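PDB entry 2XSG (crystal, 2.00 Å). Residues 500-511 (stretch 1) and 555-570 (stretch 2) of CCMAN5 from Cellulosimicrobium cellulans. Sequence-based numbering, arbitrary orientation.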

# COMPACT_ATOMS: atom_id res chain seq x y z
N ALA A 500 -8.72 -17.54 29.88
CA ALA A 500 -8.25 -18.24 28.67
C ALA A 500 -6.75 -18.51 28.76
O ALA A 500 -6.29 -19.52 28.25
CB ALA A 500 -8.56 -17.45 27.41
N TRP A 501 -6.02 -17.60 29.39
CA TRP A 501 -4.62 -17.77 29.67
C TRP A 501 -4.36 -17.42 31.14
O TRP A 501 -4.95 -16.48 31.66
CB TRP A 501 -3.75 -16.90 28.74
CG TRP A 501 -2.31 -17.04 29.06
CD1 TRP A 501 -1.55 -18.17 28.89
CD2 TRP A 501 -1.46 -16.06 29.67
NE1 TRP A 501 -0.27 -17.94 29.36
CE2 TRP A 501 -0.18 -16.65 29.82
CE3 TRP A 501 -1.65 -14.74 30.09
CZ2 TRP A 501 0.90 -15.96 30.39
CZ3 TRP A 501 -0.56 -14.05 30.64
CH2 TRP A 501 0.68 -14.66 30.80
N THR A 502 -3.51 -18.21 31.80
CA THR A 502 -3.17 -17.98 33.20
C THR A 502 -1.72 -17.52 33.32
O THR A 502 -0.80 -18.23 32.89
CB THR A 502 -3.38 -19.24 34.04
OG1 THR A 502 -4.78 -19.58 34.04
CG2 THR A 502 -2.90 -19.03 35.49
N ALA A 503 -1.52 -16.34 33.90
CA ALA A 503 -0.19 -15.78 34.07
C ALA A 503 0.67 -16.59 35.07
O ALA A 503 0.14 -17.43 35.81
CB ALA A 503 -0.27 -14.31 34.49
N ALA A 504 1.98 -16.32 35.07
CA ALA A 504 2.94 -17.04 35.92
C ALA A 504 2.61 -16.97 37.41
O ALA A 504 2.91 -17.89 38.16
CB ALA A 504 4.37 -16.54 35.67
N ASP A 505 1.97 -15.88 37.84
CA ASP A 505 1.58 -15.73 39.23
C ASP A 505 0.11 -16.10 39.47
O ASP A 505 -0.44 -15.77 40.53
CB ASP A 505 1.81 -14.28 39.66
CG ASP A 505 0.84 -13.32 38.99
OD1 ASP A 505 0.14 -13.72 38.03
OD2 ASP A 505 0.76 -12.16 39.43
N GLY A 506 -0.52 -16.76 38.51
CA GLY A 506 -1.91 -17.22 38.66
C GLY A 506 -3.00 -16.27 38.15
O GLY A 506 -4.16 -16.67 38.08
N THR A 507 -2.63 -15.04 37.81
CA THR A 507 -3.59 -14.05 37.33
C THR A 507 -4.36 -14.57 36.11
O THR A 507 -3.75 -15.09 35.16
CB THR A 507 -2.93 -12.69 36.99
OG1 THR A 507 -2.18 -12.21 38.11
CG2 THR A 507 -3.97 -11.63 36.60
N GLN A 508 -5.69 -14.43 36.14
CA GLN A 508 -6.56 -14.92 35.07
C GLN A 508 -6.75 -13.89 33.96
O GLN A 508 -7.32 -12.81 34.18
CB GLN A 508 -7.90 -15.36 35.64
CG GLN A 508 -7.77 -16.47 36.68
CD GLN A 508 -7.24 -17.73 36.07
OE1 GLN A 508 -7.94 -18.42 35.34
NE2 GLN A 508 -5.97 -18.02 36.33
N VAL A 509 -6.32 -14.24 32.75
CA VAL A 509 -6.33 -13.30 31.63
C VAL A 509 -7.32 -13.76 30.58
O VAL A 509 -7.20 -14.87 30.06
CB VAL A 509 -4.93 -13.17 30.99
CG1 VAL A 509 -4.96 -12.15 29.86
CG2 VAL A 509 -3.87 -12.82 32.07
N GLY A 510 -8.29 -12.89 30.27
CA GLY A 510 -9.28 -13.19 29.25
C GLY A 510 -8.77 -12.92 27.84
O GLY A 510 -8.05 -11.95 27.61
N LEU A 511 -9.18 -13.77 26.90
CA LEU A 511 -8.73 -13.66 25.51
C LEU A 511 -9.84 -14.02 24.54
O LEU A 511 -10.65 -14.91 24.80
CB LEU A 511 -7.56 -14.60 25.23
CG LEU A 511 -6.23 -14.48 25.96
CD1 LEU A 511 -5.37 -15.66 25.51
CD2 LEU A 511 -5.56 -13.16 25.65
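Stretch 2 555-570: EAMGGHEAARLGMRHM

The most unusual feature of this contact is that a helix packs against a small hairpin and yet is tied to it by a single direct hydrogen bond, made between the two backbones: Gly 510 N donates to Met 557 O at 2.7 Å, with a nearly straight angle of 167°. The chains come so close here, 3.9 Å between Gly 510 CA and Met 557 CA, that a side chain at Gly 510 would have no room; an ideal CB would lie 2.9 Å from Ala 556 O. The same carbonyl receives a CA-H...O contact from Val 509, with Val 509 CA 3.5 Å from Met 557 O.

Stretch 1 folds back on itself through a type I turn from Ala 503 to Gly 506, and Trp 501 and Val 509 pair through both their backbone N and O atoms. Gly 506, at phi 93°, suits the turn because a CB would be jammed against the preceding carbonyl. Asp 505 OD1 braces the turn by accepting from Thr 507 N at 3.1 Å and from Thr 507 OG1 at 2.8 Å.

In stretch 2 the first helix gives way to a Schellman motif at Gly 558, whose positive phi favours glycine; a CB there would also clash with Gln 508 O at 3.0 Å. Gly 559 then occupies the N-cap position, and helix 560-570 runs across strand 508-511 at a signed crossing angle of -73°, the axes approaching to 7.7 Å. A water bridges the loop and strand, donating to Gln 508 O at 2.6 Å and to Gly 558 O at 3.2 Å.

Small residues permit the close packing. Ala 562 points its CB toward the strand, 3.6 Å from Gln 508 O and 4.1 Å from Val 509 CG2. Val 509 also meets Met 557, CG1 to CE at 3.6 Å, the long, flexible methionine reaching a buried apolar neighbour. A CB on Gly 566 would come within 3.5 Å of Val 509 CG1 and 3.0 Å of Met 557 CE, so glycine keeps this place free.

One turn after Ala 562, Leu 565 covers the turn end of the hairpin: its CD1 lies 3.8 Å from Ala 503 CB and 3.5 Å from Thr 507 OG1. Farther along, the six-membered ring of Trp 501 stacks face to face on His 569, with centroids 4.0 Å apart and planes at 25°. The CA-to-CB bonds of both residues point toward the other stretch, and Trp 501 CZ2 approaches His 569 ND1 to 3.2 Å.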

# COMPACT_ATOMS: atom_id res chain seq x y z
N GLU A 555 -11.03 -4.39 30.79
CA GLU A 555 -12.05 -4.95 31.70
C GLU A 555 -12.47 -6.38 31.35
O GLU A 555 -12.52 -7.24 32.23
CB GLU A 555 -13.28 -4.03 31.80
CG GLU A 555 -14.53 -4.73 32.39
CD GLU A 555 -15.53 -3.78 33.10
OE1 GLU A 555 -15.18 -2.60 33.35
OE2 GLU A 555 -16.67 -4.22 33.42
N ALA A 556 -12.76 -6.64 30.08
CA ALA A 556 -13.18 -7.98 29.68
C ALA A 556 -12.07 -9.01 29.88
O ALA A 556 -12.36 -10.19 30.08
CB ALA A 556 -13.66 -7.98 28.22
N MET A 557 -10.82 -8.55 29.83
CA MET A 557 -9.63 -9.37 30.04
C MET A 557 -9.45 -9.76 31.51
O MET A 557 -8.68 -10.68 31.83
CB MET A 557 -8.37 -8.63 29.59
CG MET A 557 -8.17 -8.53 28.07
SD MET A 557 -6.57 -7.81 27.65
CE MET A 557 -5.45 -9.20 27.93
N GLY A 558 -10.13 -9.04 32.40
CA GLY A 558 -10.05 -9.31 33.84
C GLY A 558 -9.31 -8.22 34.59
O GLY A 558 -8.76 -8.46 35.68
N GLY A 559 -9.26 -7.02 34.01
CA GLY A 559 -8.71 -5.86 34.71
C GLY A 559 -7.30 -5.47 34.30
O GLY A 559 -6.71 -6.10 33.43
N HIS A 560 -6.78 -4.44 34.94
CA HIS A 560 -5.54 -3.82 34.52
C HIS A 560 -4.34 -4.76 34.60
O HIS A 560 -3.57 -4.88 33.64
CB HIS A 560 -5.28 -2.56 35.33
CG HIS A 560 -4.05 -1.82 34.91
ND1 HIS A 560 -4.07 -0.75 34.04
CD2 HIS A 560 -2.75 -2.00 35.26
CE1 HIS A 560 -2.84 -0.31 33.86
NE2 HIS A 560 -2.02 -1.05 34.59
N GLU A 561 -4.19 -5.42 35.74
CA GLU A 561 -3.07 -6.34 35.93
C GLU A 561 -3.11 -7.49 34.91
O GLU A 561 -2.06 -7.91 34.40
CB GLU A 561 -3.00 -6.86 37.38
CG GLU A 561 -1.78 -7.75 37.73
CD GLU A 561 -0.41 -7.07 37.56
OE1 GLU A 561 -0.32 -5.82 37.45
OE2 GLU A 561 0.60 -7.80 37.56
N ALA A 562 -4.31 -7.98 34.60
CA ALA A 562 -4.46 -9.06 33.63
C ALA A 562 -4.00 -8.59 32.25
O ALA A 562 -3.26 -9.31 31.58
CB ALA A 562 -5.90 -9.57 33.59
N ALA A 563 -4.43 -7.39 31.84
CA ALA A 563 -4.00 -6.78 30.56
C ALA A 563 -2.50 -6.59 30.50
O ALA A 563 -1.87 -6.89 29.47
CB ALA A 563 -4.69 -5.44 30.34
N ARG A 564 -1.95 -6.06 31.59
CA ARG A 564 -0.53 -5.72 31.67
C ARG A 564 0.31 -6.97 31.49
O ARG A 564 1.30 -6.96 30.75
CB ARG A 564 -0.21 -5.01 33.00
CG ARG A 564 1.26 -4.51 33.15
CD ARG A 564 1.61 -4.11 34.60
NE ARG A 564 1.78 -5.28 35.47
CZ ARG A 564 2.89 -6.02 35.53
NH1 ARG A 564 3.96 -5.71 34.79
NH2 ARG A 564 2.94 -7.08 36.34
N LEU A 565 -0.11 -8.06 32.15
CA LEU A 565 0.60 -9.34 32.07
C LEU A 565 0.38 -10.01 30.70
O LEU A 565 1.28 -10.63 30.16
CB LEU A 565 0.18 -10.27 33.21
CG LEU A 565 0.66 -9.88 34.63
CD1 LEU A 565 -0.12 -10.66 35.67
CD2 LEU A 565 2.16 -10.15 34.80
N GLY A 566 -0.83 -9.86 30.14
CA GLY A 566 -1.12 -10.33 28.78
C GLY A 566 -0.20 -9.70 27.73
O GLY A 566 0.35 -10.39 26.86
N MET A 567 -0.04 -8.38 27.82
CA MET A 567 0.79 -7.61 26.89
C MET A 567 2.23 -8.03 26.99
O MET A 567 2.87 -8.26 25.97
CB MET A 567 0.64 -6.11 27.14
CG MET A 567 -0.44 -5.46 26.30
SD MET A 567 -0.31 -5.78 24.50
CE MET A 567 1.23 -5.00 24.11
N ARG A 568 2.73 -8.19 28.21
CA ARG A 568 4.06 -8.75 28.41
C ARG A 568 4.23 -10.14 27.80
O ARG A 568 5.23 -10.39 27.16
CB ARG A 568 4.45 -8.71 29.89
CG ARG A 568 4.47 -7.28 30.45
CD ARG A 568 4.82 -7.20 31.93
NE ARG A 568 6.22 -7.56 32.13
CZ ARG A 568 7.22 -6.70 32.29
NH1 ARG A 568 7.01 -5.40 32.32
NH2 ARG A 568 8.45 -7.15 32.44
N HIS A 569 3.26 -11.03 27.99
CA HIS A 569 3.29 -12.37 27.39
C HIS A 569 3.22 -12.33 25.85
O HIS A 569 3.92 -13.11 25.18
CB HIS A 569 2.14 -13.23 27.93
CG HIS A 569 2.32 -14.69 27.68
ND1 HIS A 569 3.29 -15.44 28.31
CD2 HIS A 569 1.67 -15.55 26.85
CE1 HIS A 569 3.22 -16.70 27.90
NE2 HIS A 569 2.24 -16.79 27.01
N MET A 570 2.39 -11.43 25.31
CA MET A 570 2.29 -11.20 23.85
C MET A 570 3.66 -11.00 23.19
O MET A 570 3.89 -11.42 22.05
CB MET A 570 1.44 -9.96 23.58
CG MET A 570 1.15 -9.69 22.10
SD MET A 570 -0.17 -10.79 21.55
CE MET A 570 -0.30 -10.33 19.83
O HOH W 1 -8.14 -11.51 36.24